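Local coordinates for protein kinectin 1 (Kinesin receptor) (Legionella pneumophila, PDB 4MU6) that is a Legionella effector, LegC3, whose molecular function is unassigned and whose N-terminal, largely helical domain makes up the modelled chain, at residues A[34-39]-A[287-292]; A[19-22]-A[26-29]. One frame throughout, in Å; residues are numbered along the deposited sequence.

Contact 1: residues A[34-39]-A[287-292]; sequences DLILSK and KSVIKY
Helix segments 34-38 and 287-292 run almost parallel, their axes 9.7 Å apart at an angle of 6°, with the CA atoms of Ile36 and Ile290 the nearest pair, 6.7 Å apart. No hydrogen bond joins them; the contact is wholly aliphatic. Val289 aims at the other helix, and a single methyl does its work: CG1, placed opposite the backbone N (chi1 -176°), touches Ile36 CG2 at 3.7 Å and Leu37 CD2 at the same 3.7 Å. The leucine and the valine cross at about a right angle. Such close, nearly parallel packing joins segments 248 residues apart in sequence, within the small helical bundle at one end of this elongated domain. Deeper in, Ile36 divides its two branches. CG2 is shared between the valine and Ile290, whereas CD1, at the end of the longer arm, lies 3.6 Å from Ile290 CG1 and 3.9 Å from Ile290 CD1. These isoleucines are buried, and both also touch Leu267 of helix 227-273, which adds a third wall. The carbonyl O of Ile36, near the end of its helix, accepts a hydrogen bond from the hydroxyl of Tyr260.

Contact 2: residues A[19-22]-A[26-29]; sequences KQFL and ELSF
The phenyl ring of Phe21 meets the chain beyond its own helix through one corner: CE1 lies 4.1 Å from CD1 of Leu27, and the methyl approaches the ring obliquely. Extended away from the backbone N (chi1 179°), the ring is carried forward past the last turn of helix 10-22, far enough to touch a residue six positions further on. Leu27 CD1 also packs 3.9 Å from CD2 of Leu22, so that one methyl serves both partners. The two leucines cross at about a right angle, and although the CB of Leu22 points away from 26-29, its branched end reaches back to close the contact. Leu27, in contrast, points toward 19-22 and supplies more than half of the buried surface. No hydrogen bond spans the two segments. Two local bonds order the loop backbone: Asp24 OD1 accepts a hydrogen bond from the backbone N of Glu26, and Ser28, as N-cap of helix 29-38, accepts a hydrogen bond at OG from the backbone N of Gly31. This apolar contact closes a short helix-loop-helix connection. Helix 227-273 packs alongside, its Tyr270 touching both Leu22 and Leu27, while just beyond the N-cap the side chain of Phe29 turns to Ala285 and Leu286 of helix 280-294.

Overall arrangement
Contact 2 is complete within the first 29 residues, and contact 1 begins only afterwards, on the helix that follows: contact 2 spans the turn from helix 10-22 into helix 29-38, and contact 1 packs that helix beside helix 280-294. Their centres are 15 Å apart and their nearest atoms about 4 Å apart, without touching. Helix 227-273 is common ground, meeting contact 2 through Tyr270 and contact 1 through Leu267. Both sit far out on the same side of the chain, about 54 Å (contact 1) and 49 Å (contact 2) from its centre. A local connection and a sequence-distant pairing thus meet in one helical bundle.

Contact 1: residues A[34-39]-A[287-292]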
ATOM      1  N   ASP A  34     -25.731  38.068 -26.844  1.00 34.53           N
ATOM      2  CA  ASP A  34     -25.844  36.635 -27.122  1.00 34.65           C
ATOM      3  C   ASP A  34     -25.741  35.808 -25.844  1.00 34.61           C
ATOM      4  O   ASP A  34     -26.453  34.813 -25.670  1.00 34.14           O
ATOM      5  CB  ASP A  34     -24.802  36.183 -28.159  1.00 27.84           C
ATOM      6  CG  ASP A  34     -25.236  36.483 -29.588  1.00 40.45           C
ATOM      7  OD1 ASP A  34     -26.461  36.495 -29.848  1.00 55.17           O
ATOM      8  OD2 ASP A  34     -24.365  36.726 -30.449  1.00 39.50           O
ATOM      9  N   LEU A  35     -24.871  36.229 -24.936  1.00 30.26           N
ATOM     10  CA  LEU A  35     -24.739  35.502 -23.686  1.00 32.87           C
ATOM     11  C   LEU A  35     -26.055  35.546 -22.907  1.00 34.70           C
ATOM     12  O   LEU A  35     -26.483  34.527 -22.373  1.00 31.61           O
ATOM     13  CB  LEU A  35     -23.551  36.008 -22.855  1.00 29.91           C
ATOM     14  CG  LEU A  35     -22.161  35.706 -23.434  1.00 27.95           C
ATOM     15  CD1 LEU A  35     -21.101  36.419 -22.640  1.00 22.22           C
ATOM     16  CD2 LEU A  35     -21.862  34.199 -23.448  1.00 23.71           C
ATOM     17  N   ILE A  36     -26.711  36.706 -22.863  1.00 33.81           N
ATOM     18  CA  ILE A  36     -28.009  36.806 -22.196  1.00 35.35           C
ATOM     19  C   ILE A  36     -29.052  35.915 -22.866  1.00 32.42           C
ATOM     20  O   ILE A  36     -29.750  35.151 -22.209  1.00 30.50           O
ATOM     21  CB  ILE A  36     -28.534  38.238 -22.200  1.00 31.99           C
ATOM     22  CG1 ILE A  36     -27.562  39.139 -21.451  1.00 28.95           C
ATOM     23  CG2 ILE A  36     -29.906  38.286 -21.550  1.00 25.44           C
ATOM     24  CD1 ILE A  36     -27.800  40.613 -21.684  1.00 31.90           C
ATOM     25  N   LEU A  37     -29.150  36.031 -24.185  1.00 31.76           N
ATOM     26  CA  LEU A  37     -30.061  35.228 -24.979  1.00 37.81           C
ATOM     27  C   LEU A  37     -29.863  33.718 -24.824  1.00 37.10           C
ATOM     28  O   LEU A  37     -30.810  32.946 -24.952  1.00 34.93           O
ATOM     29  CB  LEU A  37     -29.931  35.611 -26.451  1.00 33.44           C
ATOM     30  CG  LEU A  37     -30.571  36.948 -26.786  1.00 32.49           C
ATOM     31  CD1 LEU A  37     -30.365  37.271 -28.250  1.00 35.06           C
ATOM     32  CD2 LEU A  37     -32.050  36.884 -26.448  1.00 37.21           C
ATOM     33  N   SER A  38     -28.637  33.299 -24.540  1.00 38.00           N
ATOM     34  CA  SER A  38     -28.306  31.880 -24.536  1.00 33.09           C
ATOM     35  C   SER A  38     -29.018  31.062 -23.457  1.00 40.60           C
ATOM     36  O   SER A  38     -29.207  29.867 -23.637  1.00 30.50           O
ATOM     37  CB  SER A  38     -26.789  31.673 -24.420  1.00 34.09           C
ATOM     38  OG  SER A  38     -26.322  31.872 -23.091  1.00 37.02           O
ATOM     39  N   LYS A  39     -29.402  31.703 -22.349  1.00 38.70           N
ATOM     40  CA  LYS A  39     -29.900  30.986 -21.168  1.00 38.98           C
ATOM     41  C   LYS A  39     -29.093  29.711 -20.861  1.00 44.94           C
ATOM     42  O   LYS A  39     -29.654  28.659 -20.564  1.00 43.57           O
ATOM     43  CB  LYS A  39     -31.387  30.660 -21.319  1.00 36.59           C
ATOM     44  CG  LYS A  39     -32.235  31.888 -21.609  1.00 40.73           C
ATOM     45  CD  LYS A  39     -33.695  31.632 -21.322  1.00 39.74           C
ATOM     46  CE  LYS A  39     -33.888  31.296 -19.867  1.00 40.60           C
ATOM     47  NZ  LYS A  39     -35.250  30.804 -19.680  1.00 42.88           N
ATOM     48  N   LYS A 287     -30.486  45.888 -21.122  1.00 32.82           N
ATOM     49  CA  LYS A 287     -31.503  45.831 -20.086  1.00 34.20           C
ATOM     50  C   LYS A 287     -32.836  45.370 -20.666  1.00 31.47           C
ATOM     51  O   LYS A 287     -33.573  44.614 -20.033  1.00 32.00           O
ATOM     52  CB  LYS A 287     -31.641  47.194 -19.416  1.00 31.55           C
ATOM     53  CG  LYS A 287     -30.517  47.500 -18.418  1.00 36.95           C
ATOM     54  CD  LYS A 287     -30.439  49.013 -18.131  1.00 43.32           C
ATOM     55  CE  LYS A 287     -30.199  49.318 -16.651  1.00 45.46           C
ATOM     56  NZ  LYS A 287     -29.048  48.582 -16.065  1.00 55.52           N
ATOM     57  N   SER A 288     -33.130  45.808 -21.881  1.00 31.06           N
ATOM     58  CA  SER A 288     -34.309  45.323 -22.585  1.00 35.83           C
ATOM     59  C   SER A 288     -34.279  43.794 -22.759  1.00 34.66           C
ATOM     60  O   SER A 288     -35.273  43.124 -22.520  1.00 29.10           O
ATOM     61  CB  SER A 288     -34.451  46.025 -23.934  1.00 34.74           C
ATOM     62  OG  SER A 288     -35.474  45.428 -24.712  1.00 41.67           O
ATOM     63  N   VAL A 289     -33.138  43.243 -23.162  1.00 35.26           N
ATOM     64  CA  VAL A 289     -33.032  41.800 -23.335  1.00 34.15           C
ATOM     65  C   VAL A 289     -33.112  41.088 -21.982  1.00 38.37           C
ATOM     66  O   VAL A 289     -33.772  40.047 -21.839  1.00 30.83           O
ATOM     67  CB  VAL A 289     -31.735  41.376 -24.080  1.00 30.35           C
ATOM     68  CG1 VAL A 289     -31.748  39.876 -24.301  1.00 29.42           C
ATOM     69  CG2 VAL A 289     -31.647  42.070 -25.402  1.00 29.07           C
ATOM     70  N   ILE A 290     -32.461  41.675 -20.985  1.00 31.82           N
ATOM     71  CA  ILE A 290     -32.473  41.120 -19.641  1.00 34.72           C
ATOM     72  C   ILE A 290     -33.882  41.030 -19.056  1.00 36.08           C
ATOM     73  O   ILE A 290     -34.288  39.983 -18.535  1.00 36.77           O
ATOM     74  CB  ILE A 290     -31.518  41.910 -18.727  1.00 36.83           C
ATOM     75  CG1 ILE A 290     -30.067  41.560 -19.091  1.00 35.22           C
ATOM     76  CG2 ILE A 290     -31.779  41.607 -17.263  1.00 22.24           C
ATOM     77  CD1 ILE A 290     -29.031  42.499 -18.504  1.00 28.16           C
ATOM     78  N   LYS A 291     -34.648  42.111 -19.172  1.00 35.36           N
ATOM     79  CA  LYS A 291     -35.989  42.118 -18.616  1.00 34.00           C
ATOM     80  C   LYS A 291     -36.874  41.142 -19.389  1.00 32.57           C
ATOM     81  O   LYS A 291     -37.824  40.587 -18.835  1.00 34.21           O
ATOM     82  CB  LYS A 291     -36.583  43.538 -18.599  1.00 32.54           C
ATOM     83  CG  LYS A 291     -37.278  43.958 -19.865  1.00 30.36           C
ATOM     84  CD  LYS A 291     -37.699  45.437 -19.768  1.00 34.46           C
ATOM     85  CE  LYS A 291     -36.465  46.326 -19.629  1.00 36.60           C
ATOM     86  NZ  LYS A 291     -36.855  47.724 -19.251  1.00 31.92           N
ATOM     87  N   TYR A 292     -36.542  40.913 -20.658  1.00 28.24           N
ATOM     88  CA  TYR A 292     -37.301  39.964 -21.469  1.00 34.24           C
ATOM     89  C   TYR A 292     -37.145  38.538 -20.930  1.00 38.35           C
ATOM     90  O   TYR A 292     -38.135  37.797 -20.804  1.00 33.89           O
ATOM     91  CB  TYR A 292     -36.897  40.089 -22.935  1.00 33.13           C
ATOM     92  CG  TYR A 292     -37.279  38.934 -23.836  1.00 39.64           C
ATOM     93  CD1 TYR A 292     -38.595  38.727 -24.225  1.00 37.11           C
ATOM     94  CD2 TYR A 292     -36.307  38.069 -24.333  1.00 40.33           C
ATOM     95  CE1 TYR A 292     -38.939  37.670 -25.076  1.00 34.90           C
ATOM     96  CE2 TYR A 292     -36.638  37.017 -25.179  1.00 45.14           C
ATOM     97  CZ  TYR A 292     -37.955  36.817 -25.550  1.00 47.04           C
ATOM     98  OH  TYR A 292     -38.278  35.760 -26.395  1.00 44.46           O
TER

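Contact 2: residues A[19-22]-A[26-29]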
ATOM      1  N   LYS A  19     -17.387  37.439 -11.374  1.00 34.30           N
ATOM      2  CA  LYS A  19     -16.857  38.764 -11.085  1.00 39.24           C
ATOM      3  C   LYS A  19     -15.548  39.020 -11.835  1.00 46.25           C
ATOM      4  O   LYS A  19     -15.341  40.105 -12.389  1.00 45.36           O
ATOM      5  CB  LYS A  19     -16.667  38.950  -9.577  1.00 45.72           C
ATOM      6  CG  LYS A  19     -17.963  39.163  -8.796  1.00 48.49           C
ATOM      7  CD  LYS A  19     -17.660  39.408  -7.333  1.00 49.18           C
ATOM      8  CE  LYS A  19     -18.906  39.768  -6.559  1.00 61.39           C
ATOM      9  NZ  LYS A  19     -18.573  40.672  -5.417  1.00 70.08           N
ATOM     10  N   GLN A  20     -14.675  38.013 -11.868  1.00 47.09           N
ATOM     11  CA  GLN A  20     -13.395  38.147 -12.554  1.00 47.22           C
ATOM     12  C   GLN A  20     -13.605  38.402 -14.046  1.00 46.79           C
ATOM     13  O   GLN A  20     -12.919  39.226 -14.657  1.00 43.79           O
ATOM     14  CB  GLN A  20     -12.522  36.908 -12.320  1.00 56.98           C
ATOM     15  CG  GLN A  20     -11.221  36.926 -13.093  1.00 66.38           C
ATOM     16  CD  GLN A  20     -10.392  38.153 -12.788  1.00 79.63           C
ATOM     17  OE1 GLN A  20     -10.394  38.656 -11.662  1.00 84.64           O
ATOM     18  NE2 GLN A  20      -9.685  38.653 -13.794  1.00 84.42           N
ATOM     19  N   PHE A  21     -14.576  37.700 -14.621  1.00 41.44           N
ATOM     20  CA  PHE A  21     -14.926  37.869 -16.022  1.00 33.61           C
ATOM     21  C   PHE A  21     -15.474  39.275 -16.276  1.00 42.92           C
ATOM     22  O   PHE A  21     -15.084  39.935 -17.239  1.00 37.53           O
ATOM     23  CB  PHE A  21     -15.962  36.812 -16.392  1.00 34.62           C
ATOM     24  CG  PHE A  21     -16.447  36.884 -17.819  1.00 39.22           C
ATOM     25  CD1 PHE A  21     -17.546  37.666 -18.157  1.00 33.33           C
ATOM     26  CD2 PHE A  21     -15.835  36.139 -18.807  1.00 37.92           C
ATOM     27  CE1 PHE A  21     -18.011  37.713 -19.459  1.00 32.89           C
ATOM     28  CE2 PHE A  21     -16.293  36.183 -20.111  1.00 34.46           C
ATOM     29  CZ  PHE A  21     -17.376  36.975 -20.437  1.00 37.51           C
ATOM     30  N   LEU A  22     -16.374  39.731 -15.406  1.00 38.78           N
ATOM     31  CA  LEU A  22     -16.980  41.048 -15.563  1.00 44.88           C
ATOM     32  C   LEU A  22     -16.031  42.191 -15.173  1.00 50.76           C
ATOM     33  O   LEU A  22     -16.385  43.360 -15.294  1.00 56.30           O
ATOM     34  CB  LEU A  22     -18.315  41.134 -14.806  1.00 39.43           C
ATOM     35  CG  LEU A  22     -19.433  40.267 -15.406  1.00 34.50           C
ATOM     36  CD1 LEU A  22     -20.666  40.170 -14.505  1.00 30.21           C
ATOM     37  CD2 LEU A  22     -19.820  40.764 -16.795  1.00 26.10           C
ATOM     38  N   GLU A  26     -14.094  45.890 -21.357  1.00 56.31           N
ATOM     39  CA  GLU A  26     -14.075  45.999 -22.812  1.00 59.03           C
ATOM     40  C   GLU A  26     -15.090  45.074 -23.484  1.00 51.37           C
ATOM     41  O   GLU A  26     -15.063  44.893 -24.703  1.00 50.61           O
ATOM     42  CB  GLU A  26     -12.670  45.684 -23.334  1.00 66.10           C
ATOM     43  CG  GLU A  26     -11.555  46.383 -22.571  1.00 75.10           C
ATOM     44  CD  GLU A  26     -10.237  45.610 -22.581  1.00 80.31           C
ATOM     45  OE1 GLU A  26     -10.231  44.416 -22.977  1.00 79.87           O
ATOM     46  OE2 GLU A  26      -9.209  46.204 -22.175  1.00 73.02           O
ATOM     47  N   LEU A  27     -15.976  44.479 -22.693  1.00 44.13           N
ATOM     48  CA  LEU A  27     -17.003  43.598 -23.244  1.00 37.31           C
ATOM     49  C   LEU A  27     -17.905  44.382 -24.206  1.00 34.97           C
ATOM     50  O   LEU A  27     -18.075  45.591 -24.057  1.00 39.59           O
ATOM     51  CB  LEU A  27     -17.804  42.958 -22.114  1.00 35.40           C
ATOM     52  CG  LEU A  27     -16.937  42.119 -21.168  1.00 38.45           C
ATOM     53  CD1 LEU A  27     -17.701  41.744 -19.880  1.00 35.89           C
ATOM     54  CD2 LEU A  27     -16.429  40.863 -21.888  1.00 43.23           C
ATOM     55  N   SER A  28     -18.447  43.704 -25.213  1.00 29.22           N
ATOM     56  CA  SER A  28     -19.178  44.387 -26.282  1.00 41.53           C
ATOM     57  C   SER A  28     -20.687  44.142 -26.200  1.00 41.32           C
ATOM     58  O   SER A  28     -21.129  43.137 -25.638  1.00 36.21           O
ATOM     59  CB  SER A  28     -18.674  43.913 -27.643  1.00 38.61           C
ATOM     60  OG  SER A  28     -19.008  42.549 -27.838  1.00 40.34           O
ATOM     61  N   PHE A  29     -21.473  45.047 -26.781  1.00 35.24           N
ATOM     62  CA  PHE A  29     -22.913  44.851 -26.834  1.00 37.83           C
ATOM     63  C   PHE A  29     -23.332  43.482 -27.401  1.00 42.85           C
ATOM     64  O   PHE A  29     -24.084  42.739 -26.758  1.00 33.77           O
ATOM     65  CB  PHE A  29     -23.631  45.952 -27.626  1.00 41.70           C
ATOM     66  CG  PHE A  29     -25.076  45.641 -27.849  1.00 29.98           C
ATOM     67  CD1 PHE A  29     -25.986  45.823 -26.825  1.00 29.16           C
ATOM     68  CD2 PHE A  29     -25.505  45.072 -29.040  1.00 30.56           C
ATOM     69  CE1 PHE A  29     -27.306  45.473 -26.989  1.00 36.39           C
ATOM     70  CE2 PHE A  29     -26.832  44.717 -29.213  1.00 37.85           C
ATOM     71  CZ  PHE A  29     -27.736  44.922 -28.188  1.00 34.52           C
TER